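Local coordinates for periplasmic binding protein component of an ABC type zinc uptake transporter (Synechocystis sp., PDB 2OV3) that binds zinc in the periplasm and probably delivers it to the membrane part of an ABC-type zinc uptake transporter, at residues A[5-10]-A[24-29]. Numbering follows the deposited sequence.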
loop_
_atom_site.group_PDB
_atom_site.type_symbol
_atom_site.label_atom_id
_atom_site.label_comp_id
_atom_site.label_asym_id
_atom_site.label_seq_id
_atom_site.Cartn_x
_atom_site.Cartn_y
_atom_site.Cartn_z
ATOM N N ILE A 5 0.007 1.664 20.175
ATOM C CA ILE A 5 0.019 2.486 18.978
ATOM C C ILE A 5 -1.073 1.971 18.057
ATOM O O ILE A 5 -1.327 0.775 17.988
ATOM C CB ILE A 5 1.391 2.417 18.273
ATOM C CG1 ILE A 5 2.459 3.084 19.151
ATOM C CG2 ILE A 5 1.322 3.105 16.913
ATOM C CD1 ILE A 5 2.863 2.272 20.352
ATOM N N THR A 6 -1.747 2.867 17.365
ATOM C CA THR A 6 -2.783 2.418 16.457
ATOM C C THR A 6 -2.328 2.768 15.033
ATOM O O THR A 6 -1.609 3.749 14.836
ATOM C CB THR A 6 -4.147 3.092 16.803
ATOM O OG1 THR A 6 -4.570 2.671 18.110
ATOM C CG2 THR A 6 -5.214 2.701 15.796
ATOM N N VAL A 7 -2.701 1.942 14.053
ATOM C CA VAL A 7 -2.347 2.187 12.649
ATOM C C VAL A 7 -3.587 2.068 11.776
ATOM O O VAL A 7 -4.566 1.421 12.162
ATOM C CB VAL A 7 -1.301 1.170 12.083
ATOM C CG1 VAL A 7 -0.017 1.205 12.894
ATOM C CG2 VAL A 7 -1.898 -0.233 12.038
ATOM N N SER A 8 -3.536 2.668 10.590
ATOM C CA SER A 8 -4.676 2.628 9.678
ATOM C C SER A 8 -4.878 1.294 8.957
ATOM O O SER A 8 -6.008 0.863 8.775
ATOM C CB SER A 8 -4.567 3.736 8.622
ATOM O OG SER A 8 -4.514 5.014 9.204
ATOM N N ILE A 9 -3.791 0.649 8.548
ATOM C CA ILE A 9 -3.912 -0.601 7.807
ATOM C C ILE A 9 -2.942 -1.709 8.224
ATOM O O ILE A 9 -1.887 -1.446 8.802
ATOM C CB ILE A 9 -3.750 -0.335 6.279
ATOM C CG1 ILE A 9 -2.507 0.533 6.024
ATOM C CG2 ILE A 9 -4.984 0.354 5.754
ATOM C CD1 ILE A 9 -2.212 0.790 4.553
ATOM N N PRO A 10 -3.298 -2.976 7.937
ATOM C CA PRO A 10 -2.476 -4.143 8.271
ATOM C C PRO A 10 -0.980 -4.026 7.939
ATOM O O PRO A 10 -0.127 -4.386 8.756
ATOM C CB PRO A 10 -3.168 -5.269 7.508
ATOM C CG PRO A 10 -4.610 -4.899 7.645
ATOM C CD PRO A 10 -4.593 -3.403 7.368
ATOM N N VAL A 24 5.588 -2.670 21.646
ATOM C CA VAL A 24 4.387 -2.047 21.135
ATOM C C VAL A 24 3.276 -3.059 21.017
ATOM O O VAL A 24 3.522 -4.255 20.869
ATOM C CB VAL A 24 4.605 -1.394 19.722
ATOM C CG1 VAL A 24 5.822 -0.466 19.743
ATOM C CG2 VAL A 24 4.771 -2.473 18.652
ATOM N N ARG A 25 2.052 -2.553 21.106
ATOM C CA ARG A 25 0.837 -3.349 20.966
ATOM C C ARG A 25 0.085 -2.556 19.905
ATOM O O ARG A 25 -0.505 -1.510 20.194
ATOM C CB ARG A 25 0.042 -3.384 22.277
ATOM C CG ARG A 25 -1.169 -4.311 22.221
ATOM C CD ARG A 25 -1.792 -4.536 23.598
ATOM N NE ARG A 25 -0.787 -4.958 24.578
ATOM C CZ ARG A 25 -1.062 -5.370 25.810
ATOM N NH1 ARG A 25 -2.323 -5.425 26.231
ATOM N NH2 ARG A 25 -0.071 -5.714 26.625
ATOM N N VAL A 26 0.143 -3.050 18.672
ATOM C CA VAL A 26 -0.483 -2.390 17.530
ATOM C C VAL A 26 -1.963 -2.712 17.317
ATOM O O VAL A 26 -2.381 -3.859 17.463
ATOM C CB VAL A 26 0.255 -2.754 16.200
ATOM C CG1 VAL A 26 -0.338 -1.963 15.035
ATOM C CG2 VAL A 26 1.755 -2.484 16.320
ATOM N N SER A 27 -2.749 -1.694 16.978
ATOM C CA SER A 27 -4.156 -1.890 16.660
ATOM C C SER A 27 -4.341 -1.338 15.236
ATOM O O SER A 27 -3.755 -0.309 14.871
ATOM C CB SER A 27 -5.054 -1.156 17.651
ATOM O OG SER A 27 -5.073 -1.810 18.911
ATOM N N VAL A 28 -5.135 -2.045 14.432
ATOM C CA VAL A 28 -5.402 -1.657 13.048
ATOM C C VAL A 28 -6.838 -1.175 12.939
ATOM O O VAL A 28 -7.757 -1.835 13.407
ATOM C CB VAL A 28 -5.202 -2.851 12.073
ATOM C CG1 VAL A 28 -5.404 -2.404 10.624
ATOM C CG2 VAL A 28 -3.807 -3.420 12.233
ATOM N N LEU A 29 -7.015 -0.015 12.322
ATOM C CA LEU A 29 -8.329 0.563 12.148
ATOM C C LEU A 29 -9.062 -0.081 10.971
ATOM O O LEU A 29 -10.229 -0.430 11.093
ATOM C CB LEU A 29 -8.208 2.068 11.922
ATOM C CG LEU A 29 -9.551 2.781 11.712
ATOM C CD1 LEU A 29 -10.327 2.775 13.027
ATOM C CD2 LEU A 29 -9.353 4.214 11.221
#
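Val7 and Val28 meet through methyls set by different first torsions. In Val7 CG1 lies anti to the carbonyl carbon (chi1 -59°), which leaves CG2 between the backbone N and that carbon, turned to the neighbouring strand. In Val28 CG1 lies anti to the backbone N (chi1 -177°) and CG2 lies beside that N. Val7 CG2 and Val28 CG2 are 3.7 Å apart. The other branch, Val28 CG1, reaches past the end of the strand and packs 3.5 Å from Pro10 CD, its side chain crossing the proline at about a right angle. Val26 CG1 touches both methyls of Val7, each at 3.8 Å. Ile5 reaches Val24 only with its tip, CD1. Ile5, Val7, Val26 and Val28 share one face of the sheet, and helix 10-20 packs there against Val7 and Val26. Thr6 and Ser27 project from the other face, where Thr6 OG1 comes alongside Ser27 CB.

The strands run parallel as the two arms of a beta-alpha-beta crossover, with helix 10-20 between them. Strand 24-28 is an outer strand of a four-stranded parallel sheet, and strand 54-57 flanks strand 3-7 on its other side. Four backbone hydrogen bonds join the segments. Ile5 and Val7 each both give and accept one. Val7 N to Ser27 O is short at 2.6 Å and nearly along the C=O axis. Ile5 N reaches Arg25 O at 3.2 Å from above the carbonyl plane. Leu29 N closes on Val7 O at 2.8 Å. After Val7 the segment 5-10 leaves the strand and turns into helix 10-20. Ser8 OG is held by Tyr55 and Glu63. Ile9 sits at the N-cap position of helix 10-20, and its backbone N is hydrogen-bonded to Gln12 OE1. The Ile9 side chain lies about 8 Å from the bound zinc ion and touches Trp103.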